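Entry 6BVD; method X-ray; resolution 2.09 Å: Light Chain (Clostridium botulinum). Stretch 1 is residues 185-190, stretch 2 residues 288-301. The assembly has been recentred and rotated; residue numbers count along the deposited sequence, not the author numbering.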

ATOM      1  N   TYR A 185     -19.721  -3.816  28.896  1.00 16.17           N
ATOM      2  CA  TYR A 185     -19.538  -4.398  27.586  1.00 22.59           C
ATOM      3  C   TYR A 185     -20.336  -5.710  27.354  1.00 22.89           C
ATOM      4  O   TYR A 185     -20.328  -6.233  26.202  1.00 23.88           O
ATOM      5  CB  TYR A 185     -18.043  -4.647  27.334  1.00 18.46           C
ATOM      6  CG  TYR A 185     -17.424  -5.561  28.355  1.00 22.46           C
ATOM      7  CD1 TYR A 185     -17.314  -6.934  28.104  1.00 18.61           C
ATOM      8  CD2 TYR A 185     -16.969  -5.074  29.587  1.00 18.04           C
ATOM      9  CE1 TYR A 185     -16.748  -7.780  29.007  1.00 21.67           C
ATOM     10  CE2 TYR A 185     -16.401  -5.916  30.482  1.00 16.43           C
ATOM     11  CZ  TYR A 185     -16.290  -7.265  30.207  1.00 23.87           C
ATOM     12  OH  TYR A 185     -15.742  -8.116  31.133  1.00 23.77           O
ATOM     13  N   LYS A 186     -20.968  -6.231  28.410  1.00 19.34           N
ATOM     14  CA  LYS A 186     -21.847  -7.433  28.351  1.00 22.40           C
ATOM     15  C   LYS A 186     -23.314  -7.064  28.524  1.00 29.05           C
ATOM     16  O   LYS A 186     -24.211  -7.903  28.339  1.00 26.43           O
ATOM     17  CB  LYS A 186     -21.468  -8.452  29.425  1.00 22.84           C
ATOM     18  CG  LYS A 186     -20.027  -8.926  29.348  1.00 23.05           C
ATOM     19  CD  LYS A 186     -19.634  -9.874  30.503  1.00 35.26           C
ATOM     20  CE  LYS A 186     -20.065 -11.308  30.259  1.00 34.34           C
ATOM     21  NZ  LYS A 186     -19.533 -12.203  31.335  1.00 35.68           N
ATOM     22  N   ASP A 187     -23.574  -5.790  28.822  1.00 24.42           N
ATOM     23  CA  ASP A 187     -24.920  -5.372  29.183  1.00 30.80           C
ATOM     24  C   ASP A 187     -25.555  -4.331  28.232  1.00 27.64           C
ATOM     25  O   ASP A 187     -26.420  -3.590  28.673  1.00 22.25           O
ATOM     26  CB  ASP A 187     -24.918  -4.766  30.607  1.00 36.56           C
ATOM     27  CG  ASP A 187     -24.530  -5.765  31.680  1.00 56.78           C
ATOM     28  OD1 ASP A 187     -24.738  -6.994  31.512  1.00 52.75           O
ATOM     29  OD2 ASP A 187     -24.004  -5.303  32.716  1.00 66.56           O
ATOM     30  N   GLY A 188     -25.143  -4.281  26.955  1.00 23.65           N
ATOM     31  CA  GLY A 188     -25.692  -3.330  25.997  1.00 16.51           C
ATOM     32  C   GLY A 188     -25.007  -1.955  25.920  1.00 21.15           C
ATOM     33  O   GLY A 188     -25.085  -1.302  24.906  1.00 24.30           O
ATOM     34  N   PHE A 189     -24.388  -1.501  27.012  1.00 18.53           N
ATOM     35  CA  PHE A 189     -23.684  -0.208  27.057  1.00 21.17           C
ATOM     36  C   PHE A 189     -22.379  -0.156  26.270  1.00 23.95           C
ATOM     37  O   PHE A 189     -22.084   0.823  25.549  1.00 23.01           O
ATOM     38  CB  PHE A 189     -23.399   0.173  28.537  1.00 16.88           C
ATOM     39  CG  PHE A 189     -24.622   0.180  29.396  1.00 22.05           C
ATOM     40  CD1 PHE A 189     -25.507   1.244  29.341  1.00 27.67           C
ATOM     41  CD2 PHE A 189     -24.899  -0.886  30.283  1.00 17.61           C
ATOM     42  CE1 PHE A 189     -26.621   1.271  30.154  1.00 22.59           C
ATOM     43  CE2 PHE A 189     -26.013  -0.860  31.091  1.00 21.78           C
ATOM     44  CZ  PHE A 189     -26.876   0.207  31.030  1.00 27.19           C
ATOM     45  N   GLY A 190     -21.587  -1.216  26.398  1.00 18.38           N
ATOM     46  CA  GLY A 190     -20.284  -1.276  25.778  1.00 11.73           C
ATOM     47  C   GLY A 190     -19.245  -0.687  26.713  1.00 20.34           C
ATOM     48  O   GLY A 190     -19.579  -0.103  27.749  1.00 18.82           O
ATOM     49  N   ASN A 288     -32.782 -12.280  22.534  1.00 30.63           N
ATOM     50  CA  ASN A 288     -33.703 -11.680  23.493  1.00 27.86           C
ATOM     51  C   ASN A 288     -32.985 -10.941  24.625  1.00 24.04           C
ATOM     52  O   ASN A 288     -33.523  -9.968  25.169  1.00 31.43           O
ATOM     53  CB  ASN A 288     -34.662 -12.725  24.047  1.00 32.20           C
ATOM     54  CG  ASN A 288     -35.658 -13.170  22.999  1.00 46.13           C
ATOM     55  OD1 ASN A 288     -36.146 -12.344  22.215  1.00 43.62           O
ATOM     56  ND2 ASN A 288     -35.931 -14.476  22.940  1.00 36.67           N
ATOM     57  N   LYS A 289     -31.793 -11.390  24.989  1.00 23.80           N
ATOM     58  CA  LYS A 289     -31.019 -10.677  26.008  1.00 24.19           C
ATOM     59  C   LYS A 289     -30.626  -9.287  25.484  1.00 28.91           C
ATOM     60  O   LYS A 289     -30.800  -8.280  26.188  1.00 31.74           O
ATOM     61  CB  LYS A 289     -29.770 -11.456  26.399  1.00 21.94           C
ATOM     62  CG  LYS A 289     -28.867 -10.718  27.389  1.00 30.12           C
ATOM     63  CD  LYS A 289     -27.560 -11.471  27.612  1.00 37.04           C
ATOM     64  CE  LYS A 289     -26.843 -11.745  26.244  1.00 38.58           C
ATOM     65  NZ  LYS A 289     -26.045 -10.589  25.628  1.00 33.12           N
ATOM     66  N   VAL A 290     -30.120  -9.233  24.249  1.00 24.84           N
ATOM     67  CA  VAL A 290     -29.671  -7.950  23.679  1.00 27.96           C
ATOM     68  C   VAL A 290     -30.852  -7.000  23.531  1.00 24.93           C
ATOM     69  O   VAL A 290     -30.730  -5.805  23.821  1.00 27.36           O
ATOM     70  CB  VAL A 290     -28.944  -8.099  22.299  1.00 27.69           C
ATOM     71  CG1 VAL A 290     -28.552  -6.700  21.722  1.00 20.19           C
ATOM     72  CG2 VAL A 290     -27.704  -8.980  22.424  1.00 17.73           C
ATOM     73  N   LEU A 291     -31.993  -7.533  23.104  1.00 19.06           N
ATOM     74  CA  LEU A 291     -33.201  -6.749  22.929  1.00 27.56           C
ATOM     75  C   LEU A 291     -33.681  -6.146  24.248  1.00 29.37           C
ATOM     76  O   LEU A 291     -34.060  -4.975  24.309  1.00 33.54           O
ATOM     77  CB  LEU A 291     -34.315  -7.611  22.320  1.00 26.93           C
ATOM     78  CG  LEU A 291     -35.708  -6.985  22.258  1.00 31.41           C
ATOM     79  CD1 LEU A 291     -35.676  -5.717  21.381  1.00 29.66           C
ATOM     80  CD2 LEU A 291     -36.752  -7.970  21.758  1.00 28.57           C
ATOM     81  N   SER A 292     -33.663  -6.959  25.298  1.00 24.24           N
ATOM     82  CA  SER A 292     -33.996  -6.472  26.610  1.00 28.31           C
ATOM     83  C   SER A 292     -33.010  -5.362  27.085  1.00 35.24           C
ATOM     84  O   SER A 292     -33.439  -4.333  27.629  1.00 34.14           O
ATOM     85  CB  SER A 292     -34.016  -7.654  27.581  1.00 30.17           C
ATOM     86  OG  SER A 292     -34.195  -7.214  28.897  1.00 37.72           O
ATOM     87  N   ASP A 293     -31.715  -5.540  26.850  1.00 26.81           N
ATOM     88  CA  ASP A 293     -30.718  -4.525  27.249  1.00 32.55           C
ATOM     89  C   ASP A 293     -30.890  -3.221  26.457  1.00 31.72           C
ATOM     90  O   ASP A 293     -30.756  -2.127  27.015  1.00 27.51           O
ATOM     91  CB  ASP A 293     -29.297  -5.035  27.051  1.00 27.76           C
ATOM     92  CG  ASP A 293     -28.908  -6.116  28.060  1.00 34.00           C
ATOM     93  OD1 ASP A 293     -29.532  -6.180  29.119  1.00 32.49           O
ATOM     94  OD2 ASP A 293     -27.933  -6.849  27.804  1.00 29.76           O
ATOM     95  N   TYR A 294     -31.169  -3.327  25.160  1.00 22.90           N
ATOM     96  CA  TYR A 294     -31.360  -2.100  24.365  1.00 25.67           C
ATOM     97  C   TYR A 294     -32.640  -1.367  24.739  1.00 22.87           C
ATOM     98  O   TYR A 294     -32.645  -0.137  24.686  1.00 21.47           O
ATOM     99  CB  TYR A 294     -31.353  -2.373  22.855  1.00 23.93           C
ATOM    100  CG  TYR A 294     -29.988  -2.663  22.290  1.00 21.40           C
ATOM    101  CD1 TYR A 294     -28.881  -2.787  23.126  1.00 23.22           C
ATOM    102  CD2 TYR A 294     -29.802  -2.816  20.923  1.00 18.15           C
ATOM    103  CE1 TYR A 294     -27.656  -3.046  22.622  1.00 21.00           C
ATOM    104  CE2 TYR A 294     -28.556  -3.078  20.408  1.00 25.66           C
ATOM    105  CZ  TYR A 294     -27.486  -3.199  21.272  1.00 21.69           C
ATOM    106  OH  TYR A 294     -26.237  -3.453  20.763  1.00 17.13           O
ATOM    107  N   LYS A 295     -33.707  -2.087  25.126  1.00 25.58           N
ATOM    108  CA  LYS A 295     -34.928  -1.439  25.638  1.00 26.61           C
ATOM    109  C   LYS A 295     -34.641  -0.632  26.913  1.00 30.40           C
ATOM    110  O   LYS A 295     -35.209   0.465  27.117  1.00 30.40           O
ATOM    111  CB  LYS A 295     -36.034  -2.447  25.918  1.00 28.34           C
ATOM    112  CG  LYS A 295     -36.815  -2.926  24.677  1.00 34.35           C
ATOM    113  CD  LYS A 295     -37.822  -4.027  25.044  1.00 25.75           C
ATOM    114  CE  LYS A 295     -38.580  -4.508  23.793  1.00 38.26           C
ATOM    115  NZ  LYS A 295     -39.485  -5.658  24.053  1.00 37.52           N
ATOM    116  N   ARG A 296     -33.819  -1.195  27.792  1.00 28.67           N
ATOM    117  CA  ARG A 296     -33.425  -0.474  28.998  1.00 33.05           C
ATOM    118  C   ARG A 296     -32.623   0.778  28.647  1.00 28.24           C
ATOM    119  O   ARG A 296     -32.802   1.808  29.286  1.00 29.16           O
ATOM    120  CB  ARG A 296     -32.612  -1.354  29.932  1.00 34.80           C
ATOM    121  CG  ARG A 296     -33.415  -2.491  30.525  1.00 52.70           C
ATOM    122  CD  ARG A 296     -32.590  -3.327  31.493  1.00 66.14           C
ATOM    123  NE  ARG A 296     -33.322  -4.475  32.030  1.00 88.06           N
ATOM    124  CZ  ARG A 296     -32.786  -5.421  32.805  1.00 99.15           C
ATOM    125  NH1 ARG A 296     -31.509  -5.360  33.168  1.00101.84           N
ATOM    126  NH2 ARG A 296     -33.529  -6.431  33.232  1.00102.08           N
ATOM    127  N   ILE A 297     -31.756   0.699  27.635  1.00 29.39           N
ATOM    128  CA  ILE A 297     -30.951   1.883  27.263  1.00 30.20           C
ATOM    129  C   ILE A 297     -31.838   2.972  26.654  1.00 26.80           C
ATOM    130  O   ILE A 297     -31.652   4.140  26.970  1.00 24.28           O
ATOM    131  CB  ILE A 297     -29.789   1.505  26.354  1.00 30.17           C
ATOM    132  CG1 ILE A 297     -28.779   0.687  27.165  1.00 27.13           C
ATOM    133  CG2 ILE A 297     -29.081   2.727  25.679  1.00 20.21           C
ATOM    134  CD1 ILE A 297     -27.671   0.091  26.338  1.00 22.99           C
ATOM    135  N   ALA A 298     -32.860   2.598  25.883  1.00 26.36           N
ATOM    136  CA  ALA A 298     -33.792   3.584  25.325  1.00 32.06           C
ATOM    137  C   ALA A 298     -34.518   4.340  26.429  1.00 33.47           C
ATOM    138  O   ALA A 298     -34.699   5.563  26.346  1.00 31.75           O
ATOM    139  CB  ALA A 298     -34.810   2.920  24.385  1.00 30.31           C
ATOM    140  N   SER A 299     -34.954   3.593  27.442  1.00 30.53           N
ATOM    141  CA  SER A 299     -35.653   4.134  28.605  1.00 28.10           C
ATOM    142  C   SER A 299     -34.782   5.108  29.408  1.00 28.22           C
ATOM    143  O   SER A 299     -35.245   6.146  29.882  1.00 33.12           O
ATOM    144  CB  SER A 299     -36.129   2.978  29.492  1.00 34.07           C
ATOM    145  OG  SER A 299     -36.956   3.439  30.530  1.00 38.36           O
ATOM    146  N   ARG A 300     -33.525   4.735  29.579  1.00 30.35           N
ATOM    147  CA  ARG A 300     -32.562   5.526  30.323  1.00 35.68           C
ATOM    148  C   ARG A 300     -32.187   6.805  29.546  1.00 36.31           C
ATOM    149  O   ARG A 300     -31.981   7.863  30.138  1.00 35.10           O
ATOM    150  CB  ARG A 300     -31.337   4.664  30.637  1.00 36.89           C
ATOM    151  CG  ARG A 300     -30.197   5.405  31.253  1.00 47.67           C
ATOM    152  CD  ARG A 300     -28.918   4.635  31.132  1.00 41.07           C
ATOM    153  NE  ARG A 300     -28.814   3.616  32.163  1.00 44.61           N
ATOM    154  CZ  ARG A 300     -28.033   3.693  33.233  1.00 35.68           C
ATOM    155  NH1 ARG A 300     -27.269   4.759  33.456  1.00 26.48           N
ATOM    156  NH2 ARG A 300     -28.026   2.685  34.086  1.00 35.69           N
ATOM    157  N   LEU A 301     -32.132   6.708  28.222  1.00 26.32           N
ATOM    158  CA  LEU A 301     -31.806   7.849  27.375  1.00 30.83           C
ATOM    159  C   LEU A 301     -32.910   8.915  27.455  1.00 31.18           C
ATOM    160  O   LEU A 301     -32.647  10.114  27.267  1.00 29.59           O
ATOM    161  CB  LEU A 301     -31.591   7.388  25.905  1.00 22.38           C
ATOM    162  CG  LEU A 301     -31.096   8.399  24.878  1.00 18.96           C
ATOM    163  CD1 LEU A 301     -29.684   8.898  25.296  1.00 19.20           C
ATOM    164  CD2 LEU A 301     -31.033   7.749  23.480  1.00 20.18           C
TER
HETATM  165  O   HOH W   1     -23.819 -10.293  27.139  1.00 24.92           O
HETATM  166  O   HOH W   2     -26.834  -8.755  29.548  1.00 32.92           O

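A loop can lie close against a helix without a single direct hydrogen bond to it, provided that water serves the polar end and shape serves the rest. The light chain of Clostridium botulinum gives a compact example. Residues 185-190, which form no regular helix or strand, pass the helix 288-301 and bury 323 Å² between them, counting both sides. The helix bonds its own backbone, as in Ile297 N to Asp293 O at 3.1 Å, and its contacts with the loop are made by side chains.

The nearest pair of CA atoms is Gly188 CA and Asp293 CA, 5.3 Å apart. Two features of the geometry call for glycine. Its phi of 88° and psi of -27° would jam a CB against the carbonyl oxygen of Asp187, and that CB would also point toward the helix, 3.0 Å from Asp293 CB, a clash, and 3.2 Å from Ile297 CD1. Gly188 O sits 3.3 Å from Ile297 CD1 and 3.9 Å from Tyr294 CE1. The tyrosine's CA-to-CB bond points away from the loop, yet with chi1 at -74° the ring comes back within reach, while its OH is hydrogen-bonded elsewhere in the structure.

Two polar side chains reach one loop carbonyl, Lys186 O, through water. Lys289 starts sideways to the loop and runs out in t, t, then turns through chi3 and chi4, both p, so that its end comes nearer. Its NZ nevertheless stops 4.2 Å from Lys186 O, and water 1 fills the gap, accepting from Lys289 NZ at 2.7 Å and donating to Lys186 O at 2.7 Å. Asp293 points toward the loop with chi1 m, placing OD2 3.5 Å from Asp187 C and 3.9 Å from Lys186 O. An acceptor facing an acceptor needs a donor between them: water 2 lies 2.8 Å from Asp293 OD2 and 3.0 Å from Lys186 O, within donating geometry to each, although it has more acceptors in reach than protons. The side chain of Lys186 takes no part in this arrangement; its end leads away, and NZ is hydrogen-bonded elsewhere.

One to two turns further along the helix, the contact becomes largely apolar. Phe189 has its CA-to-CB bond directed away, but chi1 of -55° and chi2 of -78° bring its ring back to the helix, where CE1 packs 3.7 Å from Ile297 CG1. Ile297, in the m, t conformation, points toward the loop and brings CD1 against the loop backbone, 3.7 Å from Phe189 N as well as close to Gly188 O. An aliphatic chain suits this buried position: along one branch CG1 meets the ring and CD1 the main chain. Arg300 begins t, t and bends at chi3, -81° (m), so that Phe189 CE1 lies over one face of its guanidinium, 3.8 Å from Arg300 NE, which itself sits at the edge of the phenyl ring. The flat guanidinium can pack there while Arg300 NH2 is hydrogen-bonded elsewhere.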